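Local coordinates for protein leucine--tRNA ligase (Agrobacterium radiobacter, PDB 5AH5) that probably charges its cognate transfer RNA with leucine, using ATP to make leucyl-tRNA with release of AMP and diphosphate, at residues Asp492-Phe497 with Arg538-Val543; Ser687-Leu692 with Arg709-Leu714; Glu777-Thr782 with Tyr801-Asn806. All blocks are in the same frame, centred on the assembly; numbering follows the deposited sequence.

Contact 1. Residues Asp492-Phe497 with Arg538-Val543; sequences DSSWYF and RFITKV. With LSS (5'-O-(L-leucylsulfamoyl)adenosine), chain I.
The Phe497 ring meets Thr541 at its edge. Thr541 OG1 lies in the ring plane, 3.6 Å from Phe497 CZ, and the two side chains cross obliquely. One face of the same ring lies under the carbonyl carbon of Trp495, which sits toward the rim. At the edge of the Trp495 indole, in its plane, is Ser494 OG. The Tyr496 ring has Ser493 O at its edge. Its hydroxyl end approaches the bound leucyl-adenylate analogue, with Tyr496 OH 3.6 Å from LSS C11.

Ile540 carries most of the helix side of the contact. Its CG1 comes within 3.5 Å of Ser494 OG, and its CG2 lies 4.0 Å from Trp495 CB. With chi1 at -74°, Ile540 turns CG2 anti to the backbone N, and this branch serves both Ser494 and Trp495. No hydrogen bond joins the two segments. The two hydroxyls that touch the other segment are paired locally instead: Ser494 OG with Val491 O, and Thr541 OG1 with Ser537 O. The contact is therefore buried van der Waals packing, with both of these hydroxyls satisfied within their own part of the chain.

On the far side of the loop, Ser493 OG is 3.7 Å from LSS C10, so Ser493 and Tyr496 both touch methyls of the leucyl side chain. Tyr496 OH is also hydrogen-bonded to Tyr523 OH. Helix 533-546 connects the neighbouring parallel strands 520-524 and 556-560. This beta-alpha-beta crossover, backing a loop that lines the leucine pocket, is characteristic of the Rossmann-fold catalytic domain of class I synthetases.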
# COMPACT_ATOMS: atom_id res chain seq x y z
N ASP B 492 -4.66 14.03 4.72
CA ASP B 492 -4.88 14.25 3.31
C ASP B 492 -4.97 12.89 2.56
O ASP B 492 -5.85 12.64 1.75
CB ASP B 492 -3.74 15.01 2.67
CG ASP B 492 -3.38 16.39 3.37
OD1 ASP B 492 -3.84 16.72 4.49
OD2 ASP B 492 -2.55 17.07 2.77
N SER B 493 -3.98 12.05 2.81
CA SER B 493 -3.81 10.85 2.06
C SER B 493 -4.71 9.73 2.56
O SER B 493 -4.66 8.69 1.98
CB SER B 493 -2.31 10.47 2.07
OG SER B 493 -1.80 10.25 3.37
N SER B 494 -5.52 9.93 3.62
CA SER B 494 -6.38 8.91 4.08
C SER B 494 -7.65 8.69 3.23
O SER B 494 -8.32 7.68 3.42
CB SER B 494 -6.79 9.15 5.54
OG SER B 494 -7.67 10.26 5.65
N TRP B 495 -7.98 9.63 2.35
CA TRP B 495 -9.20 9.61 1.55
C TRP B 495 -8.99 10.13 0.12
O TRP B 495 -9.94 10.21 -0.64
CB TRP B 495 -10.26 10.40 2.26
CG TRP B 495 -10.06 11.91 2.16
CD1 TRP B 495 -9.19 12.65 2.89
CD2 TRP B 495 -10.69 12.84 1.26
NE1 TRP B 495 -9.24 13.98 2.52
CE2 TRP B 495 -10.15 14.12 1.52
CE3 TRP B 495 -11.68 12.72 0.30
CZ2 TRP B 495 -10.55 15.24 0.82
CZ3 TRP B 495 -12.07 13.79 -0.39
CH2 TRP B 495 -11.52 15.08 -0.11
N TYR B 496 -7.77 10.46 -0.28
CA TYR B 496 -7.57 11.07 -1.62
C TYR B 496 -8.07 10.27 -2.81
O TYR B 496 -8.39 10.84 -3.88
CB TYR B 496 -6.08 11.35 -1.85
CG TYR B 496 -5.16 10.15 -2.19
CD1 TYR B 496 -4.79 9.23 -1.23
CD2 TYR B 496 -4.65 9.98 -3.46
CE1 TYR B 496 -3.94 8.17 -1.53
CE2 TYR B 496 -3.79 8.92 -3.79
CZ TYR B 496 -3.46 8.01 -2.83
OH TYR B 496 -2.62 6.96 -3.14
N PHE B 497 -8.00 8.95 -2.65
CA PHE B 497 -8.45 8.01 -3.66
C PHE B 497 -9.97 8.14 -3.90
O PHE B 497 -10.46 7.76 -4.99
CB PHE B 497 -8.04 6.54 -3.28
CG PHE B 497 -8.37 6.19 -1.85
CD1 PHE B 497 -9.59 5.70 -1.51
CD2 PHE B 497 -7.48 6.43 -0.84
CE1 PHE B 497 -9.89 5.44 -0.21
CE2 PHE B 497 -7.78 6.18 0.48
CZ PHE B 497 -9.00 5.70 0.80
N ARG B 538 -7.84 2.66 5.64
CA ARG B 538 -8.89 1.70 5.96
C ARG B 538 -9.82 2.30 7.01
O ARG B 538 -11.04 2.17 6.92
CB ARG B 538 -8.33 0.35 6.41
CG ARG B 538 -7.50 -0.36 5.35
CD ARG B 538 -6.90 -1.65 5.94
NE ARG B 538 -8.03 -2.50 6.36
CZ ARG B 538 -8.21 -3.06 7.56
NH1 ARG B 538 -7.28 -3.04 8.51
NH2 ARG B 538 -9.34 -3.72 7.78
N PHE B 539 -9.25 2.98 8.00
CA PHE B 539 -10.07 3.58 9.06
C PHE B 539 -11.04 4.65 8.50
O PHE B 539 -12.24 4.65 8.79
CB PHE B 539 -9.17 4.17 10.15
CG PHE B 539 -9.87 5.13 11.08
CD1 PHE B 539 -11.03 4.75 11.74
CD2 PHE B 539 -9.36 6.40 11.29
CE1 PHE B 539 -11.67 5.62 12.61
CE2 PHE B 539 -10.02 7.29 12.14
CZ PHE B 539 -11.17 6.89 12.81
N ILE B 540 -10.54 5.50 7.64
CA ILE B 540 -11.35 6.65 7.18
C ILE B 540 -12.40 6.14 6.20
O ILE B 540 -13.49 6.73 6.12
CB ILE B 540 -10.46 7.82 6.66
CG1 ILE B 540 -9.80 8.52 7.85
CG2 ILE B 540 -11.18 8.84 5.79
CD1 ILE B 540 -10.74 9.10 8.86
N THR B 541 -12.12 5.01 5.53
CA THR B 541 -13.11 4.43 4.60
C THR B 541 -14.33 3.92 5.36
O THR B 541 -15.48 4.20 5.01
CB THR B 541 -12.44 3.41 3.68
OG1 THR B 541 -11.47 4.11 2.87
CG2 THR B 541 -13.49 2.71 2.75
N LYS B 542 -14.08 3.28 6.49
CA LYS B 542 -15.16 2.81 7.34
C LYS B 542 -15.96 3.96 7.93
O LYS B 542 -17.17 3.94 7.98
CB LYS B 542 -14.57 1.92 8.44
CG LYS B 542 -13.86 0.67 7.84
CD LYS B 542 -13.47 -0.33 8.88
CE LYS B 542 -12.67 -1.52 8.31
NZ LYS B 542 -13.36 -2.19 7.16
N VAL B 543 -15.26 4.98 8.39
CA VAL B 543 -15.92 6.18 8.91
C VAL B 543 -16.83 6.77 7.83
O VAL B 543 -18.00 6.98 8.08
CB VAL B 543 -14.89 7.22 9.44
CG1 VAL B 543 -15.59 8.54 9.76
CG2 VAL B 543 -14.21 6.70 10.66
C1 LSS I . 4.62 8.39 -0.26
N1 LSS I . 11.83 1.68 -4.59
O1 LSS I . 5.09 7.43 0.30
S1 LSS I . 6.61 8.68 -1.68
C2 LSS I . 10.56 1.29 -4.76
N2 LSS I . 5.25 9.07 -1.21
O2 LSS I . 6.96 2.94 -1.82
N3 LSS I . 9.51 2.09 -4.49
O3 LSS I . 4.54 3.46 -3.04
C4 LSS I . 9.75 3.34 -4.04
N4 LSS I . 2.94 10.24 -0.37
O4 LSS I . 6.87 5.32 -4.45
C5 LSS I . 11.04 3.77 -3.77
O5 LSS I . 6.51 7.23 -2.34
C6 LSS I . 12.09 2.91 -4.03
N6 LSS I . 13.36 3.34 -3.82
C7 LSS I . 0.74 8.15 0.31
N7 LSS I . 10.96 5.04 -3.28
C8 LSS I . 9.65 5.38 -3.20
C9 LSS I . 2.16 7.86 -0.17
N9 LSS I . 8.92 4.34 -3.69
CA LSS I . 3.26 8.89 0.16
C10 LSS I . 0.69 8.04 1.84
C11 LSS I . -0.23 7.17 -0.44
O1A LSS I . 7.71 8.55 -0.72
C21 LSS I . 7.48 4.23 -3.77
C22 LSS I . 6.84 4.20 -2.42
C23 LSS I . 5.40 4.59 -2.72
C24 LSS I . 5.59 5.53 -3.89
C25 LSS I . 5.66 7.00 -3.46
O2A LSS I . 7.06 9.50 -2.79

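Contact 2. Residues Ser687-Leu692 with Arg709-Leu714. With nucleotides of chain D.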
# COMPACT_ATOMS: atom_id res chain seq x y z
N SER B 687 10.29 -15.36 -25.72
CA SER B 687 10.16 -16.75 -26.28
C SER B 687 9.56 -16.68 -27.64
O SER B 687 10.09 -17.26 -28.55
CB SER B 687 9.27 -17.65 -25.44
OG SER B 687 9.95 -18.11 -24.30
N VAL B 688 8.49 -15.91 -27.79
CA VAL B 688 7.85 -15.75 -29.11
C VAL B 688 8.79 -15.13 -30.10
O VAL B 688 8.85 -15.54 -31.28
CB VAL B 688 6.53 -14.95 -29.00
CG1 VAL B 688 6.02 -14.45 -30.33
CG2 VAL B 688 5.49 -15.81 -28.28
N THR B 689 9.53 -14.12 -29.64
CA THR B 689 10.46 -13.46 -30.49
C THR B 689 11.53 -14.46 -30.96
O THR B 689 11.88 -14.46 -32.11
CB THR B 689 11.16 -12.28 -29.74
OG1 THR B 689 10.15 -11.43 -29.14
CG2 THR B 689 12.09 -11.54 -30.65
N ASN B 690 12.05 -15.28 -30.07
CA ASN B 690 13.05 -16.28 -30.48
C ASN B 690 12.46 -17.27 -31.47
O ASN B 690 13.10 -17.58 -32.45
CB ASN B 690 13.65 -17.00 -29.30
CG ASN B 690 14.37 -16.06 -28.36
OD1 ASN B 690 14.92 -15.03 -28.77
ND2 ASN B 690 14.39 -16.43 -27.09
N LEU B 691 11.20 -17.63 -31.24
CA LEU B 691 10.46 -18.56 -32.07
C LEU B 691 10.40 -18.07 -33.46
O LEU B 691 10.67 -18.85 -34.42
CB LEU B 691 9.05 -18.78 -31.55
CG LEU B 691 8.19 -19.73 -32.39
CD1 LEU B 691 8.76 -21.15 -32.26
CD2 LEU B 691 6.73 -19.66 -31.98
N LEU B 692 10.11 -16.79 -33.61
CA LEU B 692 9.97 -16.21 -34.93
C LEU B 692 11.29 -16.02 -35.67
O LEU B 692 11.33 -16.03 -36.92
CB LEU B 692 9.19 -14.91 -34.87
CG LEU B 692 7.74 -15.03 -34.42
CD1 LEU B 692 7.08 -13.67 -34.47
CD2 LEU B 692 6.97 -16.03 -35.28
N ARG B 709 2.50 -8.90 -35.81
CA ARG B 709 1.49 -7.96 -35.33
C ARG B 709 0.94 -8.39 -33.97
O ARG B 709 0.73 -7.57 -33.09
CB ARG B 709 0.39 -7.77 -36.37
CG ARG B 709 0.92 -7.04 -37.58
CD ARG B 709 -0.07 -6.10 -38.21
NE ARG B 709 0.53 -5.51 -39.41
CZ ARG B 709 0.51 -6.07 -40.62
NH1 ARG B 709 -0.04 -7.28 -40.82
NH2 ARG B 709 1.07 -5.44 -41.63
N LEU B 710 0.83 -9.69 -33.74
CA LEU B 710 0.38 -10.17 -32.47
C LEU B 710 1.43 -9.92 -31.38
O LEU B 710 1.08 -9.53 -30.28
CB LEU B 710 0.01 -11.63 -32.59
CG LEU B 710 -1.02 -12.31 -31.72
CD1 LEU B 710 -2.36 -11.55 -31.71
CD2 LEU B 710 -1.22 -13.75 -32.24
N LEU B 711 2.71 -10.11 -31.72
CA LEU B 711 3.83 -9.89 -30.83
C LEU B 711 3.84 -8.43 -30.30
O LEU B 711 4.02 -8.22 -29.13
CB LEU B 711 5.16 -10.14 -31.58
CG LEU B 711 6.48 -9.91 -30.84
CD1 LEU B 711 6.41 -10.63 -29.53
CD2 LEU B 711 7.68 -10.38 -31.63
N VAL B 712 3.67 -7.48 -31.19
CA VAL B 712 3.65 -6.04 -30.83
C VAL B 712 2.40 -5.65 -30.02
O VAL B 712 2.46 -4.72 -29.16
CB VAL B 712 3.89 -5.24 -32.11
CG1 VAL B 712 3.07 -3.97 -32.21
CG2 VAL B 712 5.37 -4.95 -32.20
N ARG B 713 1.29 -6.34 -30.27
CA ARG B 713 0.11 -6.15 -29.45
C ARG B 713 0.33 -6.56 -28.01
O ARG B 713 -0.02 -5.82 -27.08
CB ARG B 713 -1.09 -6.82 -30.00
CG ARG B 713 -1.53 -6.23 -31.31
CD ARG B 713 -3.02 -6.39 -31.47
NE ARG B 713 -3.41 -7.58 -32.12
CZ ARG B 713 -4.62 -8.17 -32.05
NH1 ARG B 713 -5.63 -7.75 -31.27
NH2 ARG B 713 -4.78 -9.25 -32.78
N LEU B 714 0.98 -7.69 -27.80
CA LEU B 714 1.29 -8.16 -26.44
C LEU B 714 2.40 -7.33 -25.74
O LEU B 714 2.45 -7.28 -24.55
CB LEU B 714 1.71 -9.64 -26.44
CG LEU B 714 0.60 -10.59 -27.01
CD1 LEU B 714 1.17 -12.01 -27.28
CD2 LEU B 714 -0.60 -10.65 -26.08
P A D 25 15.84 -15.34 -23.87
OP1 A D 25 15.72 -14.82 -25.22
OP2 A D 25 16.77 -16.40 -23.49
O5' A D 25 16.13 -14.12 -22.87
C5' A D 25 17.42 -13.67 -22.64
C4' A D 25 17.46 -12.80 -21.41
O4' A D 25 16.94 -13.56 -20.30
C3' A D 25 18.88 -12.44 -21.03
O3' A D 25 19.29 -11.27 -21.70
C2' A D 25 18.81 -12.32 -19.53
O2' A D 25 18.44 -11.07 -19.05
C1' A D 25 17.77 -13.38 -19.17
N9 A D 25 18.36 -14.66 -18.80
C8 A D 25 18.28 -15.87 -19.46
N7 A D 25 18.88 -16.85 -18.82
C5 A D 25 19.41 -16.24 -17.69
C6 A D 25 20.16 -16.73 -16.61
N6 A D 25 20.52 -18.00 -16.49
N1 A D 25 20.50 -15.86 -15.62
C2 A D 25 20.12 -14.58 -15.74
N3 A D 25 19.43 -14.00 -16.72
C4 A D 25 19.06 -14.90 -17.65
P C D 24 13.89 -20.68 -22.97
OP1 C D 24 13.44 -20.69 -24.35
OP2 C D 24 15.19 -21.15 -22.54
O5' C D 24 13.90 -19.15 -22.48
C5' C D 24 12.78 -18.28 -22.76
C4' C D 24 12.95 -16.94 -22.02
O4' C D 24 12.76 -17.14 -20.60
C3' C D 24 14.32 -16.33 -22.09
O3' C D 24 14.45 -15.77 -23.40
C2' C D 24 14.29 -15.39 -20.92
O2' C D 24 13.40 -14.29 -21.04
C1' C D 24 13.60 -16.28 -19.88
N1 C D 24 14.54 -17.06 -19.08
C2 C D 24 15.19 -16.40 -18.05
O2 C D 24 14.92 -15.20 -17.85
N3 C D 24 16.08 -17.07 -17.29
C4 C D 24 16.34 -18.36 -17.54
N4 C D 24 17.19 -19.00 -16.73
C5 C D 24 15.72 -19.05 -18.62
C6 C D 24 14.83 -18.37 -19.36
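Leu711 reaches across to Val688, Thr689 and Leu692 in an antiparallel helix pair in the helical bundle of the anticodon-binding domain. The two short helical segments run at 163° to each other, with axes 10.8 Å apart at closest approach. Leu711 carries the helix 701-715 side of the contact. Its CG stands anti to the backbone N (chi1 178°), which carries both methyls toward helix 678-695. Val688 and Leu711 slide past each other in opposite directions, and Val688 CG1 touches Leu711 CD1 at 3.9 Å. Thr689 crosses Leu711 at about a right angle. Thr689 OG1 faces both methyls almost equally, 3.7 Å from Leu711 CD2 and 3.8 Å from Leu711 CD1. That hydroxyl is hydrogen-bonded to Ile685 O of its own helix and to Tyr622 OH of helix 617-632. Leu692 CD1 makes a looser touch on Leu711 CD2. Helix 617-632 also packs on this group, through Leu629 against Leu692 and Leu711, and helix 653-674 meets Val688.

A different side of helix 678-695 faces the tRNA. Ser687 OG lies near C5' of C24 of chain D. Asn690 OD1 pairs with Arg625, while Asn690 ND2 donates a nearly straight hydrogen bond, 2.8 Å and 179°, to OP1 of A25 of chain D.

Contact 3. Residues Glu777-Thr782 with Tyr801-Asn806; sequences EDILST and YRYVPN. With nucleotides of chain D.
In the helix whose Ile779 and Leu780 pack on Tyr803 and Tyr801, the carbonyl oxygen Asp778 O is gripped twice by Thr782. Thr782 OG1 donates to Asp778 O at 2.7 Å and Thr782 N at 2.8 Å, from opposite faces of the carbonyl plane. The contact itself is apolar. Ile779 crosses Tyr803 at about a right angle, and its CD1 abuts the phenol end. The modelled 3.1 Å between Ile779 CD1 and Tyr803 OH is very short and its exact value is doubtful. Tyr803 OH also accepts from Asn806 N at 3.3 Å, and Pro805 N lies over the centre of the Tyr803 ring. Leu780 sets CD2 3.7 Å from Tyr801 CE2, and CD1 near CD2 of that ring. Tyr801 OH bonds to Glu776.

Arg802 points to the other side of the strand, toward the tRNA. Its CG is 3.3 Å from N3 of C64 of chain D. G19 O6 and C64 N4, both of chain D, lie over one face of the guanidinium. These bases face each other in Watson-Crick geometry, consistent with the tRNA elbow. A mixed four-stranded sheet with the helix on one face and tRNA against the other face at edge strand 798-804 fits the small C-terminal domain of bacterial leucyl-tRNA synthetases.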
# COMPACT_ATOMS: atom_id res chain seq x y z
N GLU B 777 -7.25 -45.68 -24.73
CA GLU B 777 -6.67 -47.03 -24.83
C GLU B 777 -5.47 -47.09 -25.77
O GLU B 777 -4.55 -47.91 -25.57
CB GLU B 777 -7.73 -48.14 -25.16
CG GLU B 777 -8.33 -48.15 -26.56
CD GLU B 777 -9.69 -47.43 -26.68
OE1 GLU B 777 -9.95 -46.46 -25.89
OE2 GLU B 777 -10.48 -47.83 -27.60
N ASP B 778 -5.51 -46.28 -26.81
CA ASP B 778 -4.37 -46.15 -27.76
C ASP B 778 -3.19 -45.44 -27.13
O ASP B 778 -2.03 -45.79 -27.40
CB ASP B 778 -4.80 -45.47 -29.06
CG ASP B 778 -5.81 -46.30 -29.88
OD1 ASP B 778 -6.00 -47.51 -29.61
OD2 ASP B 778 -6.42 -45.72 -30.83
N ILE B 779 -3.46 -44.44 -26.27
CA ILE B 779 -2.38 -43.80 -25.53
C ILE B 779 -1.67 -44.84 -24.67
O ILE B 779 -0.47 -45.03 -24.78
CB ILE B 779 -2.87 -42.63 -24.65
CG1 ILE B 779 -3.38 -41.51 -25.53
CG2 ILE B 779 -1.77 -42.16 -23.71
CD1 ILE B 779 -4.00 -40.35 -24.76
N LEU B 780 -2.42 -45.57 -23.86
CA LEU B 780 -1.84 -46.61 -23.03
C LEU B 780 -1.10 -47.67 -23.85
O LEU B 780 0.01 -48.06 -23.54
CB LEU B 780 -2.93 -47.33 -22.22
CG LEU B 780 -2.42 -48.37 -21.26
CD1 LEU B 780 -1.59 -47.75 -20.16
CD2 LEU B 780 -3.60 -49.15 -20.70
N SER B 781 -1.72 -48.13 -24.90
CA SER B 781 -1.08 -49.13 -25.76
C SER B 781 0.24 -48.56 -26.38
O SER B 781 1.27 -49.24 -26.39
CB SER B 781 -2.11 -49.59 -26.82
OG SER B 781 -1.43 -49.98 -27.95
N THR B 782 0.24 -47.30 -26.79
CA THR B 782 1.46 -46.66 -27.29
C THR B 782 2.56 -46.54 -26.22
O THR B 782 3.75 -46.81 -26.51
CB THR B 782 1.16 -45.29 -27.92
OG1 THR B 782 0.17 -45.50 -28.93
CG2 THR B 782 2.43 -44.63 -28.56
N TYR B 801 -3.18 -46.77 -14.04
CA TYR B 801 -2.53 -45.62 -14.57
C TYR B 801 -3.36 -44.38 -14.29
O TYR B 801 -4.58 -44.44 -14.15
CB TYR B 801 -2.26 -45.83 -16.04
CG TYR B 801 -3.48 -45.86 -16.89
CD1 TYR B 801 -4.08 -44.70 -17.30
CD2 TYR B 801 -4.05 -47.06 -17.28
CE1 TYR B 801 -5.23 -44.71 -18.06
CE2 TYR B 801 -5.18 -47.07 -18.05
CZ TYR B 801 -5.77 -45.89 -18.43
OH TYR B 801 -6.89 -45.88 -19.20
N ARG B 802 -2.67 -43.26 -14.18
CA ARG B 802 -3.27 -41.94 -14.08
C ARG B 802 -2.93 -41.16 -15.36
O ARG B 802 -1.77 -40.86 -15.59
CB ARG B 802 -2.63 -41.25 -12.90
CG ARG B 802 -3.10 -39.80 -12.75
CD ARG B 802 -4.48 -39.77 -12.13
NE ARG B 802 -5.26 -38.60 -12.49
CZ ARG B 802 -6.38 -38.26 -11.86
NH1 ARG B 802 -6.82 -38.99 -10.81
NH2 ARG B 802 -7.04 -37.18 -12.26
N TYR B 803 -3.91 -40.88 -16.19
CA TYR B 803 -3.75 -40.13 -17.38
C TYR B 803 -4.44 -38.78 -17.17
O TYR B 803 -5.63 -38.73 -16.89
CB TYR B 803 -4.42 -40.85 -18.54
CG TYR B 803 -4.42 -40.04 -19.77
CD1 TYR B 803 -3.22 -39.47 -20.24
CD2 TYR B 803 -5.59 -39.80 -20.50
CE1 TYR B 803 -3.19 -38.72 -21.38
CE2 TYR B 803 -5.55 -38.98 -21.64
CZ TYR B 803 -4.37 -38.44 -22.05
OH TYR B 803 -4.24 -37.66 -23.18
N VAL B 804 -3.69 -37.70 -17.29
CA VAL B 804 -4.29 -36.37 -17.25
C VAL B 804 -4.17 -35.88 -18.67
O VAL B 804 -3.04 -35.71 -19.13
CB VAL B 804 -3.52 -35.47 -16.31
CG1 VAL B 804 -4.11 -34.04 -16.30
CG2 VAL B 804 -3.56 -36.06 -14.91
N PRO B 805 -5.30 -35.64 -19.38
CA PRO B 805 -5.26 -35.36 -20.84
C PRO B 805 -4.33 -34.28 -21.24
O PRO B 805 -4.25 -33.26 -20.57
CB PRO B 805 -6.68 -34.97 -21.18
CG PRO B 805 -7.51 -35.74 -20.21
CD PRO B 805 -6.70 -35.67 -18.90
N ASN B 806 -3.58 -34.56 -22.30
CA ASN B 806 -2.57 -33.72 -22.83
C ASN B 806 -1.53 -33.23 -21.79
O ASN B 806 -0.80 -32.30 -22.10
CB ASN B 806 -3.24 -32.53 -23.53
CG ASN B 806 -4.32 -32.96 -24.56
OD1 ASN B 806 -4.17 -33.94 -25.33
ND2 ASN B 806 -5.40 -32.22 -24.56
P C D 64 -2.93 -42.84 -3.77
OP1 C D 64 -4.19 -43.32 -4.36
OP2 C D 64 -2.27 -43.50 -2.63
O5' C D 64 -1.87 -42.86 -4.96
C5' C D 64 -1.16 -44.04 -5.30
C4' C D 64 -0.31 -43.76 -6.51
O4' C D 64 -1.14 -43.45 -7.67
C3' C D 64 0.60 -42.56 -6.39
O3' C D 64 1.78 -42.89 -5.67
C2' C D 64 0.89 -42.24 -7.85
O2' C D 64 1.83 -43.14 -8.37
C1' C D 64 -0.47 -42.50 -8.49
N1 C D 64 -1.31 -41.29 -8.61
C2 C D 64 -1.04 -40.36 -9.63
O2 C D 64 -0.07 -40.56 -10.39
N3 C D 64 -1.79 -39.24 -9.73
C4 C D 64 -2.82 -39.06 -8.89
N4 C D 64 -3.57 -37.96 -9.04
C5 C D 64 -3.13 -39.99 -7.86
C6 C D 64 -2.34 -41.07 -7.74
P G D 19 1.98 -28.84 -10.58
OP1 G D 19 3.27 -28.17 -10.46
OP2 G D 19 0.83 -28.29 -11.28
O5' G D 19 2.28 -30.23 -11.35
C5' G D 19 3.53 -30.95 -11.14
C4' G D 19 3.66 -32.05 -12.17
O4' G D 19 2.64 -33.05 -11.90
C3' G D 19 3.43 -31.60 -13.62
O3' G D 19 4.23 -32.21 -14.58
C2' G D 19 1.99 -32.01 -13.88
O2' G D 19 1.60 -32.15 -15.22
C1' G D 19 1.93 -33.31 -13.10
N9 G D 19 0.59 -33.76 -12.74
C8 G D 19 -0.57 -33.04 -12.69
N7 G D 19 -1.60 -33.74 -12.28
C5 G D 19 -1.07 -35.00 -12.02
C6 G D 19 -1.70 -36.17 -11.54
O6 G D 19 -2.87 -36.34 -11.20
N1 G D 19 -0.79 -37.22 -11.43
C2 G D 19 0.54 -37.15 -11.74
N2 G D 19 1.26 -38.28 -11.55
N3 G D 19 1.14 -36.06 -12.19
C4 G D 19 0.28 -35.03 -12.30

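The three contacts follow one another along the chain, and none nests or crosses. Contact 1 comes first and closes a loop of 40 residues that holds helix 511-517 and strand 520-524. It ties the leucine-pocket loop to helix 533-546 of the catalytic domain. Contact 2 closes a shorter connection of 16 residues, mostly helical, within the anticodon-binding domain. Its centre is about 43 Å from that of contact 1. Contact 3 closes 18 residues that include helix 787-792, and joins a helix to the edge strand of the C-terminal sheet. Its centre lies about 33 Å from that of contact 2. Contacts 2 and 3 adjoin different parts of the same tRNA.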